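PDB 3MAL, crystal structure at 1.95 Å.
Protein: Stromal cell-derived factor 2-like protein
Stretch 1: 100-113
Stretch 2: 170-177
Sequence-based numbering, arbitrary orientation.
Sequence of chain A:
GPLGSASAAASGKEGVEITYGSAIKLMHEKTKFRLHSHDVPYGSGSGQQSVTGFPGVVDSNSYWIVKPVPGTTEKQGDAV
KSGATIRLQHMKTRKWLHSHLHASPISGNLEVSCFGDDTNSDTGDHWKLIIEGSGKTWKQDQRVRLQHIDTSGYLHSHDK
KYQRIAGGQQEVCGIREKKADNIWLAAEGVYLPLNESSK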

# COMPACT_ATOMS: atom_id res chain seq x y z
N HIS A 100 7.20 -5.52 -8.71
CA HIS A 100 8.08 -6.26 -9.55
C HIS A 100 7.92 -5.80 -11.02
O HIS A 100 7.16 -4.94 -11.32
CB HIS A 100 7.85 -7.74 -9.38
CG HIS A 100 6.42 -8.19 -9.38
ND1 HIS A 100 5.36 -7.41 -9.78
CD2 HIS A 100 5.88 -9.37 -9.01
CE1 HIS A 100 4.25 -8.10 -9.70
NE2 HIS A 100 4.53 -9.29 -9.23
N LEU A 101 8.72 -6.37 -11.89
CA LEU A 101 8.74 -5.91 -13.25
C LEU A 101 7.75 -6.66 -14.13
O LEU A 101 8.16 -7.32 -15.07
CB LEU A 101 10.14 -5.95 -13.86
CG LEU A 101 11.29 -5.22 -13.16
CD1 LEU A 101 12.68 -5.54 -13.67
CD2 LEU A 101 11.11 -3.79 -13.12
N HIS A 102 6.49 -6.61 -13.79
CA HIS A 102 5.45 -7.14 -14.65
C HIS A 102 4.58 -5.94 -15.03
O HIS A 102 4.54 -4.96 -14.28
CB HIS A 102 4.59 -8.17 -13.90
CG HIS A 102 5.21 -9.52 -13.84
ND1 HIS A 102 5.85 -10.01 -12.72
CD2 HIS A 102 5.30 -10.50 -14.78
CE1 HIS A 102 6.30 -11.23 -12.97
NE2 HIS A 102 5.97 -11.55 -14.20
N ALA A 103 3.93 -6.01 -16.19
CA ALA A 103 2.99 -4.98 -16.63
C ALA A 103 1.62 -5.04 -15.91
O ALA A 103 0.99 -6.10 -15.83
CB ALA A 103 2.79 -5.04 -18.17
N SER A 104 1.19 -3.89 -15.38
CA SER A 104 -0.14 -3.72 -14.76
C SER A 104 -1.21 -3.87 -15.86
O SER A 104 -0.93 -3.58 -17.02
CB SER A 104 -0.24 -2.36 -14.08
OG SER A 104 -0.19 -1.26 -15.00
N PRO A 105 -2.44 -4.30 -15.49
CA PRO A 105 -3.37 -4.74 -16.55
C PRO A 105 -4.00 -3.67 -17.44
O PRO A 105 -4.46 -4.00 -18.54
CB PRO A 105 -4.46 -5.51 -15.78
CG PRO A 105 -4.09 -5.44 -14.33
CD PRO A 105 -3.02 -4.42 -14.15
N ILE A 106 -4.07 -2.41 -16.99
CA ILE A 106 -4.74 -1.38 -17.79
C ILE A 106 -3.74 -0.45 -18.47
O ILE A 106 -3.82 -0.27 -19.70
CB ILE A 106 -5.83 -0.56 -16.97
CG1 ILE A 106 -6.97 -1.48 -16.52
CG2 ILE A 106 -6.40 0.55 -17.82
CD1 ILE A 106 -8.13 -0.74 -15.80
N SER A 107 -2.81 0.11 -17.70
CA SER A 107 -1.91 1.15 -18.20
C SER A 107 -0.49 0.65 -18.57
O SER A 107 0.33 1.42 -19.07
CB SER A 107 -1.83 2.31 -17.20
OG SER A 107 -1.26 1.86 -15.97
N GLY A 108 -0.20 -0.62 -18.32
CA GLY A 108 1.11 -1.17 -18.69
C GLY A 108 2.24 -0.54 -17.90
O GLY A 108 3.37 -0.41 -18.40
N ASN A 109 1.95 -0.13 -16.66
CA ASN A 109 2.97 0.35 -15.73
C ASN A 109 3.36 -0.81 -14.81
O ASN A 109 3.08 -1.97 -15.13
CB ASN A 109 2.46 1.58 -14.96
CG ASN A 109 2.37 2.82 -15.85
OD1 ASN A 109 3.38 3.27 -16.40
ND2 ASN A 109 1.17 3.34 -16.03
N LEU A 110 4.03 -0.54 -13.69
CA LEU A 110 4.53 -1.65 -12.86
C LEU A 110 3.33 -2.30 -12.19
O LEU A 110 2.54 -1.61 -11.55
CB LEU A 110 5.47 -1.10 -11.79
CG LEU A 110 7.02 -1.05 -11.87
CD1 LEU A 110 7.69 -1.69 -13.10
CD2 LEU A 110 7.56 0.36 -11.51
N GLU A 111 3.21 -3.62 -12.29
CA GLU A 111 2.16 -4.30 -11.54
C GLU A 111 2.35 -4.19 -10.02
O GLU A 111 3.45 -4.43 -9.46
CB GLU A 111 2.11 -5.77 -11.91
CG GLU A 111 0.84 -6.49 -11.47
CD GLU A 111 1.02 -7.98 -11.53
OE1 GLU A 111 1.57 -8.56 -10.56
OE2 GLU A 111 0.65 -8.56 -12.56
N VAL A 112 1.25 -3.86 -9.35
CA VAL A 112 1.18 -3.92 -7.91
C VAL A 112 0.27 -5.07 -7.49
O VAL A 112 -0.92 -5.09 -7.85
CB VAL A 112 0.72 -2.55 -7.30
CG1 VAL A 112 0.56 -2.66 -5.80
CG2 VAL A 112 1.76 -1.49 -7.60
N SER A 113 0.83 -6.02 -6.73
CA SER A 113 0.10 -7.22 -6.33
C SER A 113 0.12 -7.47 -4.83
O SER A 113 0.72 -6.70 -4.04
CB SER A 113 0.67 -8.47 -7.05
OG SER A 113 1.98 -8.79 -6.58
N GLN A 170 -10.47 0.94 -9.35
CA GLN A 170 -9.40 1.55 -10.14
C GLN A 170 -8.17 0.64 -10.19
O GLN A 170 -7.89 -0.10 -9.22
CB GLN A 170 -8.97 2.92 -9.56
CG GLN A 170 -10.05 3.96 -9.64
CD GLN A 170 -9.71 5.27 -8.95
OE1 GLN A 170 -8.70 5.40 -8.22
NE2 GLN A 170 -10.55 6.26 -9.17
N GLU A 171 -7.44 0.72 -11.30
CA GLU A 171 -6.09 0.16 -11.37
C GLU A 171 -5.19 0.79 -10.32
O GLU A 171 -5.20 2.01 -10.12
CB GLU A 171 -5.46 0.39 -12.75
CG GLU A 171 -4.25 -0.51 -13.02
CD GLU A 171 -3.39 -0.02 -14.17
OE1 GLU A 171 -3.17 1.20 -14.25
OE2 GLU A 171 -2.93 -0.84 -14.98
N VAL A 172 -4.39 -0.05 -9.67
CA VAL A 172 -3.28 0.42 -8.85
C VAL A 172 -2.01 -0.08 -9.53
O VAL A 172 -1.96 -1.22 -10.01
CB VAL A 172 -3.41 -0.08 -7.39
CG1 VAL A 172 -2.15 0.26 -6.55
CG2 VAL A 172 -4.67 0.54 -6.76
N CYS A 173 -1.01 0.79 -9.63
CA CYS A 173 0.24 0.41 -10.32
C CYS A 173 1.39 1.21 -9.72
O CYS A 173 1.20 1.96 -8.76
CB CYS A 173 0.11 0.66 -11.82
SG CYS A 173 -0.15 2.38 -12.27
N GLY A 174 2.60 1.02 -10.27
CA GLY A 174 3.79 1.77 -9.87
C GLY A 174 4.30 2.56 -11.07
O GLY A 174 4.33 2.03 -12.19
N ILE A 175 4.63 3.84 -10.86
CA ILE A 175 5.27 4.67 -11.92
C ILE A 175 6.51 5.34 -11.37
O ILE A 175 6.71 5.43 -10.15
CB ILE A 175 4.34 5.74 -12.57
CG1 ILE A 175 4.18 6.96 -11.64
CG2 ILE A 175 3.00 5.11 -13.03
CD1 ILE A 175 3.54 8.16 -12.29
N ARG A 176 7.34 5.83 -12.27
CA ARG A 176 8.67 6.24 -11.83
C ARG A 176 8.80 7.69 -11.41
O ARG A 176 9.78 8.03 -10.77
CB ARG A 176 9.68 5.87 -12.89
CG ARG A 176 9.63 4.36 -13.21
CD ARG A 176 10.80 3.60 -12.66
NE ARG A 176 10.66 2.17 -12.90
CZ ARG A 176 11.68 1.35 -13.16
NH1 ARG A 176 12.92 1.83 -13.27
NH2 ARG A 176 11.47 0.05 -13.35
N GLU A 177 7.83 8.52 -11.76
CA GLU A 177 7.86 9.95 -11.42
C GLU A 177 6.87 10.33 -10.32
O GLU A 177 5.74 9.83 -10.28
CB GLU A 177 7.50 10.80 -12.67
CG GLU A 177 8.46 10.64 -13.86
CD GLU A 177 8.29 9.31 -14.57
OE1 GLU A 177 7.15 8.85 -14.78
OE2 GLU A 177 9.31 8.70 -14.90
O HOH W 1 -1.15 -3.52 -11.07

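A single carboxylate organizes the loop of the first stretch. Glu171, buried and fully extended through chi1 and chi2, reaches from its strand into the turn from Ser104 to Ser107 and accepts four hydrogen bonds there. Glu171 OE2 takes three: from Ser104 OG at 2.8 Å, from the backbone Ile106 N at 2.8 Å and from Ser107 N at 2.9 Å. Glu171 OE1 takes the fourth, from Ser107 OG at 2.7 Å. Two consecutive amides converge on one oxygen, a site that favours an anionic acceptor, and glutamate suits it because its side chain is long enough to bring charge to a loop whose CA atoms lie well off the strand; Ile106 CA and Glu171 CA are 6.7 Å apart.

The serines serve twice. Ser104 OG also accepts from Asn109 N at 2.9 Å, and Ser107 OG accepts from Asn109 ND2 at 2.8 Å, so small hydroxyls tie the turn to itself as well as to the carboxylate. Gly108, with phi of 66°, occupies a conformation that glycine adopts easily.

Beyond the turn the chains meet as antiparallel strands, though their axes, at 127°, are strongly skewed. Leu110 and Gly174 form a reciprocal pair: Leu110 N donates to Gly174 O at 3.0 Å, and Gly174 N to Leu110 O at 2.9 Å. The absence of a side chain at Gly174 matters, since an ideal CB there would lie a tight 3.2 Å from Leu110 CB. Further along, a water bridges the strands, accepting from Val112 N at 3.0 Å and donating to Val172 O at 2.7 Å.

Side-chain contacts lie toward both ends of this pairing. Val112 CG1 meets Val172 CG1 at 4.1 Å, branched side chains well suited to a buried strand. At the exposed end, leucine methyls pack on the guanidinium edge of Arg176: Leu110 CD2 lies 3.8 Å from Arg176 NE, and Leu101 CD2 also packs there.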